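Local atomic coordinates of isoaspartyl dipeptidase (Fervidobacterium islandicum, PDB entry 7CDH), a protein that probably hydrolyses isoaspartyl (beta-aspartyl) dipeptides as a zinc-dependent metallopeptidase of the amidohydrolase superfamily, a role linked to repair of damaged proteins. Residues Thr92-Leu97 / Lys150-Gly155; Ile125-Tyr130 / Gly139-Asp144. All blocks are in the same frame, centred on the assembly; numbering follows the deposited sequence.

Contact 1 (Thr92-Leu97 / Lys150-Gly155); sequences TVVGCL and KVIGVG
Val94 and Ile152 meet through their outer carbons: CG1 of Val94 lies 3.9 Å from CD1 of Ile152 and nearly as close to its CG1, and the two side chains approach at a slant. Ile152 gets there by a folded route. Its CG1 is wedged between the backbone N and the carbonyl carbon (chi1 51°), and a second turn of like size carries CD1 on to the valine methyl. No direct hydrogen bond joins the segments; a water takes that part further along, accepting from Leu97 N at 2.9 Å and able to donate to Gly155 O at 3.0 Å, though it has other acceptors nearby. Beside this bridge the CB of Cys96 sits 4.1 Å from Gly155 O, a loose packing contact.

The next shell explains why the contact is thin. At Val94 and Ile152 the CA atoms are still 8.6 Å apart, because strand 122-127 runs between the two segments; Tyr126 packs on Val94 and Cys96, and Phe124 on Ile152. Cys96 O is hydrogen-bonded to ND1 of His63, a zinc ligand, and Glu156, which binds both zinc ions, directly follows Gly155. Strands 90-95 and 151-159 are thus second neighbours in the parallel barrel wall, with strand 122-127 between them and helix 106-118 packed on Leu97 and Lys150.

Contact 2 (Ile125-Tyr130 / Gly139-Asp144); sequences IYTGSY and GSIMRD
Thr127 faces Asp144 and Ile141 where the end of a strand meets the first turn of a helix, and its side chain makes the contact on the strand side. Beginning at CB, the atom is 3.4 Å from Asp144 OD2 and also lies near the aspartate CB. From there the two branches part. OG1, anti to the backbone N (chi1 -179°), gives its proton to Asp144 OD2 at 2.8 Å, meeting the lone pair that faces away from the other carboxylate oxygen. The same OG1 takes a weak, bent bond from Gly128 N, with an N-H...O angle of 120°. The methyl CG2 sits between the two helix residues, 3.8 Å from Asp144 OD2 and 4.0 Å from Ile141 CB; the threonine and isoleucine side chains cross at about a right angle.

The carboxylate of Asp144 has further partners in the preceding loop: Thr138 OG1 bonds to OD1 and Phe137 N to OD2. Together with Thr127 they hold the group's rotation from several directions, and the hydrogen bonds would probably favour its charged form. The helix start is fixed separately by Ser140, an N-cap whose OG accepts from Arg143 N at 3.1 Å and 160°. The Ile141 side chain also packs on Ile175 and Ile179 of helix 169-186, while Arg143 forms a salt bridge with Glu107 of a neighbouring subunit. Strand 122-127, helix 141-147 and strand 151-159 form a beta-alpha-beta unit, the building block of the TIM-barrel-like amidohydrolase fold; this contact ties its first strand to the helix that follows.

In the fold
After the N-terminal strands and strand 51-59, the chain enters strand 90-95, the opening half of contact 1, then helix 106-118 and strand 122-127. Contact 2 closes a short loop, with eight residues separating segments 125-130 and 139-144. Strand 151-159 follows directly and completes contact 1, so the small loop lies wholly within the larger one. The contact centres are about 9 Å apart. Strand 122-127 belongs to contact 2 and lies between the two segments of contact 1: Ile125 N and O probably bond to Lys150 O and Ile152 N. Contact 1 spans that middle strand within the barrel wall, whereas contact 2 joins it to the outer helix.

Contact 1 (Thr92-Leu97 / Lys150-Gly155)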
ATOM      1  N   THR A  92      16.199 -21.079  30.039  1.00 24.80           N
ATOM      2  CA  THR A  92      15.168 -20.800  29.039  1.00 27.32           C
ATOM      3  C   THR A  92      14.625 -19.418  29.325  1.00 30.19           C
ATOM      4  O   THR A  92      14.372 -19.095  30.506  1.00 31.82           O
ATOM      5  CB  THR A  92      14.062 -21.845  29.004  1.00 31.68           C
ATOM      6  OG1 THR A  92      14.643 -23.092  28.615  1.00 34.10           O
ATOM      7  CG2 THR A  92      12.959 -21.462  28.040  1.00 35.87           C
ATOM      8  N   VAL A  93      14.487 -18.637  28.257  1.00 31.59           N
ATOM      9  CA  VAL A  93      14.020 -17.231  28.306  1.00 29.55           C
ATOM     10  C   VAL A  93      12.946 -17.064  27.240  1.00 25.72           C
ATOM     11  O   VAL A  93      13.036 -17.676  26.198  1.00 25.67           O
ATOM     12  CB  VAL A  93      15.258 -16.340  28.129  1.00 34.56           C
ATOM     13  CG1 VAL A  93      15.011 -15.103  27.310  1.00 40.15           C
ATOM     14  CG2 VAL A  93      15.834 -15.979  29.485  1.00 34.79           C
ATOM     15  N   VAL A  94      11.918 -16.310  27.553  1.00 27.92           N
ATOM     16  CA  VAL A  94      10.880 -15.865  26.597  1.00 27.06           C
ATOM     17  C   VAL A  94      10.997 -14.357  26.536  1.00 27.31           C
ATOM     18  O   VAL A  94      10.769 -13.701  27.602  1.00 24.71           O
ATOM     19  CB  VAL A  94       9.469 -16.307  26.992  1.00 29.13           C
ATOM     20  CG1 VAL A  94       8.520 -16.029  25.843  1.00 32.71           C
ATOM     21  CG2 VAL A  94       9.408 -17.781  27.341  1.00 30.83           C
ATOM     22  N   GLY A  95      11.400 -13.864  25.355  1.00 28.54           N
ATOM     23  CA  GLY A  95      11.720 -12.444  25.094  1.00 26.77           C
ATOM     24  C   GLY A  95      10.525 -11.724  24.517  1.00 26.70           C
ATOM     25  O   GLY A  95       9.844 -12.291  23.642  1.00 28.14           O
ATOM     26  N   CYS A  96      10.264 -10.510  24.975  1.00 26.76           N
ATOM     27  CA  CYS A  96       9.236  -9.638  24.386  1.00 27.82           C
ATOM     28  C   CYS A  96       9.742  -8.198  24.292  1.00 27.95           C
ATOM     29  O   CYS A  96      10.812  -7.889  24.881  1.00 25.73           O
ATOM     30  CB  CYS A  96       7.982  -9.703  25.237  1.00 29.07           C
ATOM     31  SG  CYS A  96       8.275  -9.215  26.955  1.00 42.36           S
ATOM     32  N   LEU A  97       8.938  -7.348  23.649  1.00 27.00           N
ATOM     33  CA  LEU A  97       9.063  -5.871  23.684  1.00 27.56           C
ATOM     34  C   LEU A  97       8.096  -5.279  24.708  1.00 28.44           C
ATOM     35  O   LEU A  97       7.099  -5.924  25.063  1.00 29.41           O
ATOM     36  CB  LEU A  97       8.740  -5.281  22.310  1.00 28.45           C
ATOM     37  CG  LEU A  97       9.516  -5.864  21.144  1.00 29.39           C
ATOM     38  CD1 LEU A  97       9.101  -5.196  19.853  1.00 30.98           C
ATOM     39  CD2 LEU A  97      11.003  -5.697  21.391  1.00 31.80           C
ATOM     40  N   LYS A 150      10.101 -19.355  16.589  1.00 32.68           N
ATOM     41  CA  LYS A 150      10.267 -18.917  17.997  1.00 29.29           C
ATOM     42  C   LYS A 150       9.048 -18.135  18.511  1.00 26.56           C
ATOM     43  O   LYS A 150       8.971 -17.955  19.733  1.00 23.00           O
ATOM     44  CB  LYS A 150      11.543 -18.089  18.146  1.00 31.36           C
ATOM     45  CG  LYS A 150      12.828 -18.912  18.168  1.00 33.16           C
ATOM     46  CD  LYS A 150      14.026 -18.133  18.641  1.00 33.88           C
ATOM     47  CE  LYS A 150      15.313 -18.897  18.477  1.00 34.85           C
ATOM     48  NZ  LYS A 150      15.347 -20.084  19.355  1.00 36.49           N
ATOM     49  N   VAL A 151       8.179 -17.590  17.654  1.00 25.53           N
ATOM     50  CA  VAL A 151       7.029 -16.769  18.150  1.00 25.28           C
ATOM     51  C   VAL A 151       6.031 -17.702  18.872  1.00 27.23           C
ATOM     52  O   VAL A 151       5.550 -18.673  18.231  1.00 25.82           O
ATOM     53  CB  VAL A 151       6.376 -15.995  16.998  1.00 25.38           C
ATOM     54  CG1 VAL A 151       5.086 -15.328  17.424  1.00 26.01           C
ATOM     55  CG2 VAL A 151       7.330 -14.976  16.417  1.00 26.34           C
ATOM     56  N   ILE A 152       5.777 -17.494  20.175  1.00 26.85           N
ATOM     57  CA  ILE A 152       4.887 -18.400  20.964  1.00 29.20           C
ATOM     58  C   ILE A 152       3.624 -17.658  21.412  1.00 28.76           C
ATOM     59  O   ILE A 152       2.819 -18.253  22.138  1.00 29.70           O
ATOM     60  CB  ILE A 152       5.619 -19.083  22.138  1.00 30.17           C
ATOM     61  CG1 ILE A 152       6.384 -18.121  23.047  1.00 28.01           C
ATOM     62  CG2 ILE A 152       6.541 -20.153  21.583  1.00 31.44           C
ATOM     63  CD1 ILE A 152       5.624 -16.889  23.440  1.00 28.21           C
ATOM     64  N   GLY A 153       3.428 -16.427  20.961  1.00 28.69           N
ATOM     65  CA  GLY A 153       2.333 -15.584  21.458  1.00 28.23           C
ATOM     66  C   GLY A 153       2.510 -14.128  21.101  1.00 28.35           C
ATOM     67  O   GLY A 153       3.404 -13.812  20.321  1.00 30.19           O
ATOM     68  N   VAL A 154       1.612 -13.302  21.609  1.00 27.21           N
ATOM     69  CA  VAL A 154       1.635 -11.834  21.460  1.00 27.03           C
ATOM     70  C   VAL A 154       1.737 -11.257  22.859  1.00 27.67           C
ATOM     71  O   VAL A 154       1.165 -11.829  23.769  1.00 30.26           O
ATOM     72  CB  VAL A 154       0.393 -11.310  20.736  1.00 29.34           C
ATOM     73  CG1 VAL A 154      -0.871 -11.587  21.541  1.00 30.98           C
ATOM     74  CG2 VAL A 154       0.535  -9.819  20.404  1.00 28.42           C
ATOM     75  N   GLY A 155       2.505 -10.197  23.013  1.00 29.59           N
ATOM     76  CA  GLY A 155       2.815  -9.629  24.322  1.00 30.88           C
ATOM     77  C   GLY A 155       3.960  -8.638  24.217  1.00 31.89           C
ATOM     78  O   GLY A 155       4.633  -8.608  23.195  1.00 29.87           O
TER
HETATM   79  O   HOH W   1       7.266  -8.875  21.769  1.00 23.11           O

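Contact 2 (Ile125-Tyr130 / Gly139-Asp144)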
ATOM      1  N   ILE A 125      10.053 -16.074  21.647  1.00 25.56           N
ATOM      2  CA  ILE A 125       9.710 -14.637  21.663  1.00 26.86           C
ATOM      3  C   ILE A 125       8.201 -14.535  21.532  1.00 26.05           C
ATOM      4  O   ILE A 125       7.584 -15.461  21.037  1.00 26.48           O
ATOM      5  CB  ILE A 125      10.489 -13.891  20.561  1.00 27.39           C
ATOM      6  CG1 ILE A 125      10.069 -14.311  19.156  1.00 26.32           C
ATOM      7  CG2 ILE A 125      11.988 -14.094  20.748  1.00 28.63           C
ATOM      8  CD1 ILE A 125      10.597 -13.409  18.091  1.00 27.64           C
ATOM      9  N   TYR A 126       7.672 -13.415  21.964  1.00 27.55           N
ATOM     10  CA  TYR A 126       6.370 -12.882  21.541  1.00 29.17           C
ATOM     11  C   TYR A 126       6.562 -11.983  20.320  1.00 26.14           C
ATOM     12  O   TYR A 126       7.620 -11.385  20.146  1.00 28.08           O
ATOM     13  CB  TYR A 126       5.787 -12.049  22.675  1.00 33.20           C
ATOM     14  CG  TYR A 126       5.493 -12.794  23.950  1.00 36.48           C
ATOM     15  CD1 TYR A 126       4.282 -13.412  24.131  1.00 43.88           C
ATOM     16  CD2 TYR A 126       6.381 -12.812  25.002  1.00 37.70           C
ATOM     17  CE1 TYR A 126       3.961 -14.040  25.321  1.00 46.60           C
ATOM     18  CE2 TYR A 126       6.083 -13.431  26.199  1.00 39.17           C
ATOM     19  CZ  TYR A 126       4.863 -14.043  26.358  1.00 40.52           C
ATOM     20  OH  TYR A 126       4.511 -14.653  27.512  1.00 40.58           O
ATOM     21  N   THR A 127       5.505 -11.854  19.539  1.00 27.05           N
ATOM     22  CA  THR A 127       5.299 -10.767  18.568  1.00 27.70           C
ATOM     23  C   THR A 127       4.513  -9.697  19.297  1.00 28.96           C
ATOM     24  O   THR A 127       4.175  -9.920  20.469  1.00 30.77           O
ATOM     25  CB  THR A 127       4.630 -11.253  17.288  1.00 29.74           C
ATOM     26  OG1 THR A 127       4.586 -10.046  16.545  1.00 32.61           O
ATOM     27  CG2 THR A 127       3.237 -11.820  17.457  1.00 32.98           C
ATOM     28  N   GLY A 128       4.266  -8.562  18.659  1.00 28.49           N
ATOM     29  CA  GLY A 128       3.603  -7.418  19.322  1.00 24.87           C
ATOM     30  C   GLY A 128       4.495  -6.733  20.335  1.00 25.76           C
ATOM     31  O   GLY A 128       5.702  -7.043  20.394  1.00 26.63           O
ATOM     32  N   SER A 129       3.888  -5.847  21.132  1.00 26.19           N
ATOM     33  CA  SER A 129       4.493  -5.009  22.197  1.00 25.84           C
ATOM     34  C   SER A 129       3.322  -4.472  23.032  1.00 26.74           C
ATOM     35  O   SER A 129       2.188  -4.990  22.842  1.00 30.79           O
ATOM     36  CB  SER A 129       5.344  -3.875  21.604  1.00 30.43           C
ATOM     37  OG  SER A 129       4.542  -2.879  20.918  1.00 29.83           O
ATOM     38  N   TYR A 130       3.551  -3.461  23.876  1.00 23.34           N
ATOM     39  CA  TYR A 130       2.499  -2.858  24.720  1.00 26.06           C
ATOM     40  C   TYR A 130       1.324  -2.437  23.847  1.00 27.02           C
ATOM     41  O   TYR A 130       0.187  -2.667  24.223  1.00 28.88           O
ATOM     42  CB  TYR A 130       2.971  -1.607  25.453  1.00 26.58           C
ATOM     43  CG  TYR A 130       3.538  -1.787  26.839  1.00 29.78           C
ATOM     44  CD1 TYR A 130       4.259  -2.911  27.225  1.00 30.36           C
ATOM     45  CD2 TYR A 130       3.399  -0.759  27.767  1.00 36.01           C
ATOM     46  CE1 TYR A 130       4.810  -3.024  28.498  1.00 31.35           C
ATOM     47  CE2 TYR A 130       3.912  -0.869  29.051  1.00 38.27           C
ATOM     48  CZ  TYR A 130       4.634  -1.994  29.413  1.00 37.60           C
ATOM     49  OH  TYR A 130       5.157  -2.031  30.683  1.00 47.12           O
ATOM     50  N   GLY A 139       2.746  -8.533   9.162  1.00 33.81           N
ATOM     51  CA  GLY A 139       1.458  -7.853   8.926  1.00 29.62           C
ATOM     52  C   GLY A 139       0.290  -8.449   9.674  1.00 29.62           C
ATOM     53  O   GLY A 139      -0.789  -7.788   9.720  1.00 29.54           O
ATOM     54  N   SER A 140       0.418  -9.646  10.240  1.00 29.34           N
ATOM     55  CA  SER A 140      -0.640 -10.172  11.147  1.00 30.37           C
ATOM     56  C   SER A 140      -0.003 -11.033  12.232  1.00 29.55           C
ATOM     57  O   SER A 140       0.977 -11.756  11.930  1.00 28.18           O
ATOM     58  CB  SER A 140      -1.761 -10.899  10.387  1.00 33.05           C
ATOM     59  OG  SER A 140      -1.422 -12.227   9.968  1.00 33.38           O
ATOM     60  N   ILE A 141      -0.531 -10.981  13.449  1.00 28.88           N
ATOM     61  CA  ILE A 141       0.055 -11.828  14.523  1.00 31.48           C
ATOM     62  C   ILE A 141      -0.201 -13.302  14.189  1.00 28.79           C
ATOM     63  O   ILE A 141       0.614 -14.156  14.562  1.00 28.51           O
ATOM     64  CB  ILE A 141      -0.433 -11.415  15.913  1.00 32.81           C
ATOM     65  CG1 ILE A 141      -1.904 -11.723  16.128  1.00 33.97           C
ATOM     66  CG2 ILE A 141      -0.114  -9.952  16.179  1.00 31.33           C
ATOM     67  CD1 ILE A 141      -2.451 -11.045  17.374  1.00 38.04           C
ATOM     68  N   MET A 142      -1.243 -13.603  13.436  1.00 27.42           N
ATOM     69  CA  MET A 142      -1.554 -15.010  13.130  1.00 27.68           C
ATOM     70  C   MET A 142      -0.486 -15.542  12.175  1.00 28.66           C
ATOM     71  O   MET A 142      -0.033 -16.667  12.391  1.00 28.54           O
ATOM     72  CB  MET A 142      -2.939 -15.163  12.530  1.00 28.32           C
ATOM     73  CG  MET A 142      -3.298 -16.597  12.331  1.00 35.37           C
ATOM     74  SD  MET A 142      -4.894 -16.845  11.525  1.00 43.96           S
ATOM     75  CE  MET A 142      -6.027 -16.367  12.826  1.00 43.75           C
ATOM     76  N   ARG A 143      -0.099 -14.770  11.152  1.00 30.56           N
ATOM     77  CA  ARG A 143       0.993 -15.171  10.238  1.00 31.19           C
ATOM     78  C   ARG A 143       2.318 -15.257  10.998  1.00 26.64           C
ATOM     79  O   ARG A 143       3.074 -16.171  10.679  1.00 25.33           O
ATOM     80  CB  ARG A 143       1.169 -14.211   9.067  1.00 34.07           C
ATOM     81  CG  ARG A 143       0.061 -14.305   8.047  1.00 42.02           C
ATOM     82  CD  ARG A 143       0.243 -13.184   7.032  1.00 46.71           C
ATOM     83  NE  ARG A 143       1.416 -13.514   6.266  1.00 42.06           N
ATOM     84  CZ  ARG A 143       1.386 -14.362   5.253  1.00 47.36           C
ATOM     85  NH1 ARG A 143       0.222 -14.927   4.935  1.00 39.12           N
ATOM     86  NH2 ARG A 143       2.518 -14.652   4.602  1.00 42.80           N
ATOM     87  N   ASP A 144       2.566 -14.367  11.964  1.00 25.44           N
ATOM     88  CA  ASP A 144       3.815 -14.360  12.772  1.00 26.55           C
ATOM     89  C   ASP A 144       3.985 -15.708  13.477  1.00 26.29           C
ATOM     90  O   ASP A 144       5.037 -16.350  13.314  1.00 25.63           O
ATOM     91  CB  ASP A 144       3.854 -13.204  13.751  1.00 27.13           C
ATOM     92  CG  ASP A 144       4.089 -11.839  13.137  1.00 30.92           C
ATOM     93  OD1 ASP A 144       4.203 -11.755  11.886  1.00 30.62           O
ATOM     94  OD2 ASP A 144       4.175 -10.850  13.943  1.00 32.96           O
TER